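Local structure of endoglucanase family 5 (Clostridium acetobutylicum ATCC 824, 6PZ7) at residues I45-E50 with L322-P327; Y195-A200 with S219-A224; N252-K257 with K295-V300. The protein probably hydrolyses internal beta-glycosidic bonds of cellulose and related plant polysaccharides, as a broad-specificity endoglucanase of glycoside hydrolase family 5. One frame throughout, in Å; residues are numbered along the deposited sequence.

Interaction 1 (I45-E50 with L322-P327); sequences IDKIKE and LTWVFP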
loop_
_atom_site.group_PDB
_atom_site.type_symbol
_atom_site.label_atom_id
_atom_site.label_comp_id
_atom_site.label_asym_id
_atom_site.label_seq_id
_atom_site.Cartn_x
_atom_site.Cartn_y
_atom_site.Cartn_z
ATOM N N ILE A 45 1.945 17.680 -1.011
ATOM C CA ILE A 45 1.221 16.983 0.060
ATOM C C ILE A 45 0.094 17.859 0.618
ATOM O O ILE A 45 -1.001 17.365 0.948
ATOM C CB ILE A 45 2.207 16.494 1.134
ATOM C CG1 ILE A 45 3.238 15.549 0.524
ATOM C CG2 ILE A 45 1.466 15.882 2.307
ATOM C CD1 ILE A 45 2.657 14.329 -0.192
ATOM N N ASP A 46 0.305 19.178 0.679
ATOM C CA ASP A 46 -0.761 20.090 1.073
ATOM C C ASP A 46 -1.967 19.971 0.130
ATOM O O ASP A 46 -3.118 20.083 0.571
ATOM C CB ASP A 46 -0.243 21.544 1.058
ATOM C CG ASP A 46 0.734 21.875 2.160
ATOM O OD1 ASP A 46 0.933 21.116 3.132
ATOM O OD2 ASP A 46 1.327 22.974 2.080
ATOM N N LYS A 47 -1.719 19.788 -1.167
ATOM C CA LYS A 47 -2.831 19.616 -2.109
ATOM C C LYS A 47 -3.659 18.381 -1.745
ATOM O O LYS A 47 -4.891 18.385 -1.838
ATOM C CB LYS A 47 -2.251 19.438 -3.510
ATOM C CG LYS A 47 -3.191 19.690 -4.653
ATOM C CD LYS A 47 -3.340 21.171 -4.969
ATOM C CE LYS A 47 -4.259 21.257 -6.123
ATOM N NZ LYS A 47 -4.690 22.616 -6.379
ATOM N N ILE A 48 -2.984 17.302 -1.362
ATOM C CA ILE A 48 -3.661 16.075 -0.940
ATOM C C ILE A 48 -4.550 16.326 0.264
ATOM O O ILE A 48 -5.726 15.926 0.290
ATOM C CB ILE A 48 -2.622 14.971 -0.636
ATOM C CG1 ILE A 48 -1.651 14.751 -1.807
ATOM C CG2 ILE A 48 -3.293 13.698 -0.145
ATOM C CD1 ILE A 48 -2.309 14.464 -3.097
ATOM N N LYS A 49 -4.010 17.005 1.278
ATOM C CA LYS A 49 -4.783 17.319 2.472
ATOM C C LYS A 49 -5.976 18.196 2.143
ATOM O O LYS A 49 -7.095 17.950 2.623
ATOM C CB LYS A 49 -3.871 18.024 3.472
ATOM C CG LYS A 49 -4.545 18.575 4.723
ATOM C CD LYS A 49 -5.107 17.465 5.564
ATOM C CE LYS A 49 -5.581 18.004 6.935
ATOM N NZ LYS A 49 -5.690 16.882 7.912
ATOM N N GLU A 50 -5.758 19.225 1.324
ATOM C CA GLU A 50 -6.812 20.175 0.982
ATOM C C GLU A 50 -7.948 19.511 0.211
ATOM O O GLU A 50 -9.095 19.972 0.292
ATOM C CB GLU A 50 -6.214 21.318 0.154
ATOM C CG GLU A 50 -5.330 22.268 0.994
ATOM C CD GLU A 50 -4.372 23.163 0.177
ATOM O OE1 GLU A 50 -4.366 23.167 -1.078
ATOM O OE2 GLU A 50 -3.563 23.882 0.836
ATOM N N LEU A 322 0.663 21.528 -9.679
ATOM C CA LEU A 322 -0.214 21.460 -8.534
ATOM C C LEU A 322 -1.691 21.532 -8.932
ATOM O O LEU A 322 -2.466 22.284 -8.342
ATOM C CB LEU A 322 0.131 22.524 -7.486
ATOM C CG LEU A 322 1.552 22.417 -6.909
ATOM C CD1 LEU A 322 1.837 23.597 -5.980
ATOM C CD2 LEU A 322 1.771 21.109 -6.155
ATOM N N THR A 323 -2.091 20.737 -9.943
ATOM C CA THR A 323 -3.441 20.778 -10.507
ATOM C C THR A 323 -4.049 19.381 -10.491
ATOM O O THR A 323 -3.431 18.431 -10.979
ATOM C CB THR A 323 -3.380 21.277 -11.958
ATOM O OG1 THR A 323 -2.838 22.604 -12.034
ATOM C CG2 THR A 323 -4.757 21.243 -12.641
ATOM N N TRP A 324 -5.282 19.244 -9.996
ATOM C CA TRP A 324 -6.006 17.984 -10.168
ATOM C C TRP A 324 -6.451 17.864 -11.620
ATOM O O TRP A 324 -7.177 18.708 -12.129
ATOM C CB TRP A 324 -7.221 17.922 -9.242
ATOM C CG TRP A 324 -6.843 17.862 -7.784
ATOM C CD1 TRP A 324 -6.994 18.865 -6.872
ATOM C CD2 TRP A 324 -6.253 16.768 -7.094
ATOM N NE1 TRP A 324 -6.537 18.449 -5.643
ATOM C CE2 TRP A 324 -6.075 17.163 -5.753
ATOM C CE3 TRP A 324 -5.860 15.481 -7.475
ATOM C CZ2 TRP A 324 -5.509 16.315 -4.798
ATOM C CZ3 TRP A 324 -5.321 14.643 -6.525
ATOM C CH2 TRP A 324 -5.139 15.066 -5.192
ATOM N N VAL A 325 -6.023 16.796 -12.285
ATOM C CA VAL A 325 -6.254 16.592 -13.717
ATOM C C VAL A 325 -7.675 16.118 -13.974
ATOM O O VAL A 325 -8.238 16.426 -15.022
ATOM C CB VAL A 325 -5.219 15.575 -14.269
ATOM C CG1 VAL A 325 -5.513 15.290 -15.755
ATOM C CG2 VAL A 325 -3.773 16.078 -14.078
ATOM N N PHE A 326 -8.226 15.324 -13.058
ATOM C CA PHE A 326 -9.520 14.657 -13.208
ATOM C C PHE A 326 -10.376 15.084 -12.020
ATOM O O PHE A 326 -10.479 14.358 -11.023
ATOM C CB PHE A 326 -9.361 13.137 -13.301
ATOM C CG PHE A 326 -8.479 12.702 -14.434
ATOM C CD1 PHE A 326 -8.912 12.772 -15.746
ATOM C CD2 PHE A 326 -7.207 12.285 -14.176
ATOM C CE1 PHE A 326 -8.026 12.404 -16.781
ATOM C CE2 PHE A 326 -6.373 11.906 -15.211
ATOM C CZ PHE A 326 -6.776 11.958 -16.466
ATOM N N PRO A 327 -10.947 16.285 -12.057
ATOM C CA PRO A 327 -11.584 16.843 -10.849
ATOM C C PRO A 327 -12.823 16.099 -10.427
ATOM O O PRO A 327 -13.103 16.025 -9.220
ATOM C CB PRO A 327 -11.879 18.306 -11.250
ATOM C CG PRO A 327 -11.935 18.277 -12.762
ATOM C CD PRO A 327 -10.907 17.259 -13.162
HETATM O O HOH W 1 -6.503 20.084 -3.270
#
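L322 meets K47 through its backbone carbonyl, toward which the lysine reaches across from its helix: K47 NZ lies 3.0 Å from L322 O in a weak hydrogen bond. The lysine chain bends at chi2 (81°), which places CD, and runs on extended to NZ. L322 has a left-handed backbone conformation and, with T323, faces D318 in a G1 beta bulge. T323 turns its side chain away from the helix, and its OG1 bonds to N321 O. W324 carries much of the remaining contact. Its indole and the lysine chain slide past each other in opposite directions, with K47 CE 3.6 Å and K47 CG 3.7 Å from W324 NE1. At the six-membered end of the indole, I48 CD1 comes within 3.6 Å of W324 CH2, the two side chains crossing at about a right angle. In the plane of the indole, W324 NE1 donates to a water at 2.9 Å, and that water donates to K47 O at 2.7 Å, so the helix backbone and the ring are bridged by one molecule. Beyond, V325 pairs with I316, and F326 is the N-cap of helix 327-334, its ring in cation-pi contact with R281. The hairpin of strands 317-318 and 323-324 thus lies against helix 42-51, where L317 touches K47, I48 and W324, L322 reaches A43 and M44, and W324 reaches A51.

Interaction 2 (Y195-A200 with S219-A224); sequences YAASTA and SLHMYA. With EDO (1,2-ethanediol), chain D.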
loop_
_atom_site.group_PDB
_atom_site.type_symbol
_atom_site.label_atom_id
_atom_site.label_comp_id
_atom_site.label_asym_id
_atom_site.label_seq_id
_atom_site.Cartn_x
_atom_site.Cartn_y
_atom_site.Cartn_z
ATOM N N TYR A 195 0.185 -12.941 0.122
ATOM C CA TYR A 195 1.042 -13.132 -1.053
ATOM C C TYR A 195 0.594 -12.144 -2.124
ATOM O O TYR A 195 -0.572 -12.116 -2.504
ATOM C CB TYR A 195 0.884 -14.574 -1.580
ATOM C CG TYR A 195 1.782 -14.847 -2.779
ATOM C CD1 TYR A 195 1.437 -14.442 -4.045
ATOM C CD2 TYR A 195 2.991 -15.524 -2.623
ATOM C CE1 TYR A 195 2.258 -14.661 -5.140
ATOM C CE2 TYR A 195 3.826 -15.746 -3.718
ATOM C CZ TYR A 195 3.449 -15.330 -4.968
ATOM O OH TYR A 195 4.270 -15.530 -6.068
ATOM N N ALA A 196 1.540 -11.325 -2.602
ATOM C CA ALA A 196 1.327 -10.303 -3.629
ATOM C C ALA A 196 0.269 -9.263 -3.254
ATOM O O ALA A 196 -0.221 -8.568 -4.138
ATOM C CB ALA A 196 1.052 -10.904 -4.998
ATOM N N ALA A 197 -0.115 -9.172 -1.992
ATOM C CA ALA A 197 -1.274 -8.392 -1.564
ATOM C C ALA A 197 -2.535 -8.825 -2.297
ATOM O O ALA A 197 -3.475 -8.063 -2.480
ATOM C CB ALA A 197 -1.040 -6.876 -1.621
ATOM N N SER A 198 -2.576 -10.089 -2.724
ATOM C CA SER A 198 -3.673 -10.634 -3.501
ATOM C C SER A 198 -4.923 -10.866 -2.663
ATOM O O SER A 198 -4.874 -11.293 -1.517
ATOM C CB SER A 198 -3.229 -11.972 -4.084
ATOM O OG SER A 198 -4.231 -12.531 -4.913
ATOM N N THR A 199 -6.064 -10.717 -3.321
ATOM C CA THR A 199 -7.379 -11.091 -2.798
ATOM C C THR A 199 -7.780 -12.502 -3.224
ATOM O O THR A 199 -8.898 -12.929 -2.933
ATOM C CB THR A 199 -8.470 -10.093 -3.231
ATOM O OG1 THR A 199 -8.511 -10.070 -4.661
ATOM C CG2 THR A 199 -8.163 -8.715 -2.697
ATOM N N ALA A 200 -6.898 -13.260 -3.866
ATOM C CA ALA A 200 -7.207 -14.645 -4.208
ATOM C C ALA A 200 -7.633 -15.378 -2.949
ATOM O O ALA A 200 -7.053 -15.206 -1.875
ATOM C CB ALA A 200 -5.992 -15.319 -4.829
ATOM N N SER A 219 -3.297 -5.852 4.661
ATOM C CA SER A 219 -3.128 -5.081 3.440
ATOM C C SER A 219 -3.461 -5.902 2.204
ATOM O O SER A 219 -2.868 -6.968 1.980
ATOM C CB SER A 219 -1.662 -4.651 3.346
ATOM O OG SER A 219 -1.439 -4.006 2.096
ATOM N N LEU A 220 -4.383 -5.389 1.389
ATOM C CA LEU A 220 -4.769 -6.003 0.120
ATOM C C LEU A 220 -4.721 -4.953 -0.972
ATOM O O LEU A 220 -4.954 -3.763 -0.712
ATOM C CB LEU A 220 -6.187 -6.609 0.191
ATOM C CG LEU A 220 -6.411 -7.637 1.290
ATOM C CD1 LEU A 220 -7.899 -7.969 1.375
ATOM C CD2 LEU A 220 -5.589 -8.885 1.064
ATOM N N HIS A 221 -4.402 -5.358 -2.197
ATOM C CA HIS A 221 -4.407 -4.471 -3.360
ATOM C C HIS A 221 -5.418 -5.037 -4.342
ATOM O O HIS A 221 -5.456 -6.259 -4.564
ATOM C CB HIS A 221 -3.045 -4.366 -4.014
ATOM C CG HIS A 221 -2.016 -3.768 -3.110
ATOM N ND1 HIS A 221 -0.680 -3.745 -3.442
ATOM C CD2 HIS A 221 -2.108 -3.186 -1.885
ATOM C CE1 HIS A 221 0.001 -3.163 -2.462
ATOM N NE2 HIS A 221 -0.836 -2.833 -1.497
ATOM N N MET A 222 -6.294 -4.194 -4.906
ATOM C CA MET A 222 -7.371 -4.703 -5.752
ATOM C C MET A 222 -7.801 -3.646 -6.772
ATOM O O MET A 222 -8.660 -2.785 -6.507
ATOM C CB MET A 222 -8.540 -5.146 -4.880
ATOM C CG MET A 222 -9.614 -5.912 -5.663
ATOM S SD MET A 222 -10.966 -6.635 -4.746
ATOM C CE MET A 222 -11.997 -5.203 -4.564
ATOM N N TYR A 223 -7.241 -3.757 -7.962
ATOM C CA TYR A 223 -7.531 -2.854 -9.064
ATOM C C TYR A 223 -8.677 -3.446 -9.876
ATOM O O TYR A 223 -8.515 -3.908 -11.006
ATOM C CB TYR A 223 -6.309 -2.630 -9.930
ATOM C CG TYR A 223 -5.152 -1.896 -9.302
ATOM C CD1 TYR A 223 -4.870 -0.591 -9.651
ATOM C CD2 TYR A 223 -4.283 -2.526 -8.391
ATOM C CE1 TYR A 223 -3.769 0.066 -9.144
ATOM C CE2 TYR A 223 -3.177 -1.861 -7.870
ATOM C CZ TYR A 223 -2.924 -0.570 -8.258
ATOM O OH TYR A 223 -1.826 0.105 -7.798
ATOM N N ALA A 224 -9.824 -3.465 -9.286
ATOM C CA ALA A 224 -10.997 -4.133 -9.861
ATOM C C ALA A 224 -11.937 -3.142 -10.547
ATOM O O ALA A 224 -12.059 -1.990 -10.112
ATOM C CB ALA A 224 -11.778 -4.854 -8.757
HETATM C C1 EDO D . -2.412 -7.265 -7.636
HETATM O O1 EDO D . -3.089 -6.031 -7.794
HETATM C C2 EDO D . -2.566 -7.705 -6.180
HETATM O O2 EDO D . -1.897 -8.951 -6.146
HETATM O O HOH W 2 -6.267 -8.716 -5.627
#
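At the C-terminal end of the barrel strands, where family 5 glycosidases carry their active site, A197 in the loop after strand 190-193 meets H221 at the end of strand 216-221. A197 CB sits over the centre of the imidazole, 3.6 Å from the ring centroid, a CH-pi contact 13° off the normal. The alanine's left-handed backbone also presents its carbonyl: H221 N donates to A197 O at 2.9 Å, nearly straight (173°) and in the carbonyl plane. Along the loop, T199 CG2, anti to its carbonyl carbon (chi1 59° for OG1), lies 4.0 Å from M222 SD and 4.1 Å from L220 CB. A water accepts from T199 N at 3.1 Å and donates to H221 O at 2.8 Å, a second polar link. S198 OG accepts from A200 N in an ST turn that leads into helix 201-206. An ethanediol, probably from the crystallisation liquor, donates from O2 to A196 O at 2.6 Å. H221 ND1 bonds to E146 OE2, and the position of E146 in the N145-E146-P147 sequence is consistent with the family's acid/base. The methyl over the ring and the bond to H221 N are consistent with fixing a histidine that probably orients this glutamate.

Interaction 3 (N252-K257 with K295-V300); sequences NAIYNK and KGITTV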
loop_
_atom_site.group_PDB
_atom_site.type_symbol
_atom_site.label_atom_id
_atom_site.label_comp_id
_atom_site.label_asym_id
_atom_site.label_seq_id
_atom_site.Cartn_x
_atom_site.Cartn_y
_atom_site.Cartn_z
ATOM N N ASN A 252 -17.396 -7.960 -0.591
ATOM C CA ASN A 252 -18.053 -8.791 0.406
ATOM C C ASN A 252 -17.197 -9.993 0.789
ATOM O O ASN A 252 -17.235 -10.433 1.947
ATOM C CB ASN A 252 -19.425 -9.213 -0.112
ATOM C CG ASN A 252 -20.371 -9.516 1.004
ATOM O OD1 ASN A 252 -20.369 -8.837 2.031
ATOM N ND2 ASN A 252 -21.180 -10.556 0.822
ATOM N N ALA A 253 -16.437 -10.554 -0.150
ATOM C CA ALA A 253 -15.534 -11.643 0.202
ATOM C C ALA A 253 -14.497 -11.189 1.223
ATOM O O ALA A 253 -14.168 -11.936 2.157
ATOM C CB ALA A 253 -14.859 -12.221 -1.028
ATOM N N ILE A 254 -13.945 -9.988 1.056
ATOM C CA ILE A 254 -12.979 -9.433 2.002
ATOM C C ILE A 254 -13.643 -9.176 3.343
ATOM O O ILE A 254 -13.098 -9.524 4.398
ATOM C CB ILE A 254 -12.367 -8.151 1.424
ATOM C CG1 ILE A 254 -11.601 -8.429 0.130
ATOM C CG2 ILE A 254 -11.489 -7.488 2.457
ATOM C CD1 ILE A 254 -11.235 -7.163 -0.676
ATOM N N TYR A 255 -14.830 -8.577 3.321
ATOM C CA TYR A 255 -15.576 -8.330 4.549
ATOM C C TYR A 255 -15.851 -9.638 5.295
ATOM O O TYR A 255 -15.644 -9.732 6.515
ATOM C CB TYR A 255 -16.901 -7.629 4.215
ATOM C CG TYR A 255 -17.828 -7.542 5.409
ATOM C CD1 TYR A 255 -17.631 -6.579 6.384
ATOM C CD2 TYR A 255 -18.869 -8.437 5.571
ATOM C CE1 TYR A 255 -18.433 -6.509 7.505
ATOM C CE2 TYR A 255 -19.702 -8.371 6.680
ATOM C CZ TYR A 255 -19.472 -7.394 7.643
ATOM O OH TYR A 255 -20.298 -7.351 8.757
ATOM N N ASN A 256 -16.322 -10.653 4.580
ATOM C CA ASN A 256 -16.676 -11.904 5.246
ATOM C C ASN A 256 -15.469 -12.646 5.778
ATOM O O ASN A 256 -15.560 -13.315 6.820
ATOM C CB ASN A 256 -17.496 -12.775 4.301
ATOM C CG ASN A 256 -18.953 -12.344 4.241
ATOM O OD1 ASN A 256 -19.521 -11.928 5.242
ATOM N ND2 ASN A 256 -19.536 -12.422 3.056
ATOM N N LYS A 257 -14.340 -12.565 5.107
ATOM C CA LYS A 257 -13.166 -13.280 5.573
ATOM C C LYS A 257 -12.515 -12.615 6.774
ATOM O O LYS A 257 -12.112 -13.297 7.732
ATOM C CB LYS A 257 -12.169 -13.436 4.430
ATOM C CG LYS A 257 -10.884 -14.074 4.850
ATOM C CD LYS A 257 -11.130 -15.507 5.277
ATOM C CE LYS A 257 -9.871 -16.160 5.766
ATOM N NZ LYS A 257 -10.143 -17.574 6.129
ATOM N N LYS A 295 -18.544 -1.611 4.432
ATOM C CA LYS A 295 -17.937 -2.839 4.927
ATOM C C LYS A 295 -16.738 -2.587 5.831
ATOM O O LYS A 295 -15.996 -3.540 6.122
ATOM C CB LYS A 295 -17.582 -3.734 3.738
ATOM C CG LYS A 295 -18.835 -4.225 2.986
ATOM C CD LYS A 295 -18.492 -4.751 1.602
ATOM C CE LYS A 295 -19.625 -5.512 0.924
ATOM N NZ LYS A 295 -20.943 -4.830 0.949
ATOM N N GLY A 296 -16.510 -1.361 6.274
ATOM C CA GLY A 296 -15.434 -1.078 7.196
ATOM C C GLY A 296 -14.045 -1.002 6.595
ATOM O O GLY A 296 -13.058 -1.007 7.349
ATOM N N ILE A 297 -13.928 -0.940 5.274
ATOM C CA ILE A 297 -12.653 -1.007 4.569
ATOM C C ILE A 297 -12.273 0.370 4.039
ATOM O O ILE A 297 -13.073 1.029 3.354
ATOM C CB ILE A 297 -12.734 -2.008 3.405
ATOM C CG1 ILE A 297 -13.099 -3.419 3.890
ATOM C CG2 ILE A 297 -11.429 -2.025 2.633
ATOM C CD1 ILE A 297 -13.616 -4.328 2.799
ATOM N N THR A 298 -11.063 0.822 4.354
ATOM C CA THR A 298 -10.484 2.059 3.828
ATOM C C THR A 298 -9.644 1.752 2.601
ATOM O O THR A 298 -8.930 0.733 2.575
ATOM C CB THR A 298 -9.679 2.743 4.912
ATOM O OG1 THR A 298 -10.629 3.244 5.857
ATOM C CG2 THR A 298 -8.836 3.868 4.406
ATOM N N THR A 299 -9.674 2.653 1.618
ATOM C CA THR A 299 -9.009 2.487 0.332
ATOM C C THR A 299 -7.994 3.595 0.119
ATOM O O THR A 299 -8.123 4.695 0.676
ATOM C CB THR A 299 -10.049 2.529 -0.823
ATOM O OG1 THR A 299 -10.570 3.851 -1.006
ATOM C CG2 THR A 299 -11.175 1.523 -0.605
ATOM N N VAL A 300 -6.992 3.304 -0.711
ATOM C CA VAL A 300 -5.879 4.225 -0.985
ATOM C C VAL A 300 -5.604 4.189 -2.494
ATOM O O VAL A 300 -5.211 3.152 -3.034
ATOM C CB VAL A 300 -4.627 3.841 -0.199
ATOM C CG1 VAL A 300 -3.538 4.904 -0.372
ATOM C CG2 VAL A 300 -4.924 3.619 1.283
#
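K295 lies across the flank of helix 241-259, meeting Y255 near its base and N252 near its tip. Its CB is 3.9 Å from Y255 CD1, beside the tyrosine's own CB, and CG continues past that same Y255 CB at 4.1 Å; the two side chains cross at about a right angle. CD then runs over the helix backbone, 4.0 Å from N252 N. CE settles 3.6 Å from N252 OD1 and equally close to N252 N, so the asparagine is met by the lysine's carbon chain. The chain is extended up to CE, and the bend comes only at chi4 (48°), which places NZ. That tip finds its partners outside the two segments, in salt bridges with D291 of helix 278-294 and D248 of helix 241-259. The backbone of the lysine also takes part: K295 O stands at the edge of the tyrosine ring, near its plane, 3.5 Å from Y255 CD1. One residue on, G296 has the positive phi of the C-prime residue in the Schellman motif that ends helix 278-294. The chain can then turn inward, and I297 CD1 packs on I254 CG2 at 3.8 Å, again roughly at a right angle. I254 also rests on V265, and I297 on I267, so both isoleucines lean on strand 265-270, the seventh of the barrel. Here helix 241-259 meets the turn leading from helix 278-294 toward the eighth strand. The segments share no direct hydrogen bond: the lysine's aliphatic carbons, the tyrosine and asparagine they lie on, and a pair of isoleucines provide the contact, while the ammonium, paired with a carboxylate from each helix, should offset their like charges and link the turn to helix 241-259.

From the N terminus, the chain enters interaction 1 at helix 42-51, on the outside of the barrel, and closes it only at 322-327, in the second strand of the hairpin and the turn after it, enclosing most of the barrel. Interactions 2 and 3 fall within that span, one after the other, and no loop crosses another. Interaction 2 closes a short span holding helix 201-206 and ties the loop after strand five to the end of strand six; interaction 3 joins the helix before strand seven to the approach to strand eight. These two meet at I254, whose CG2 is 3.8 Å from L220 CD1. Interaction 1 stands apart, its nearest atoms about 9 Å from interaction 3.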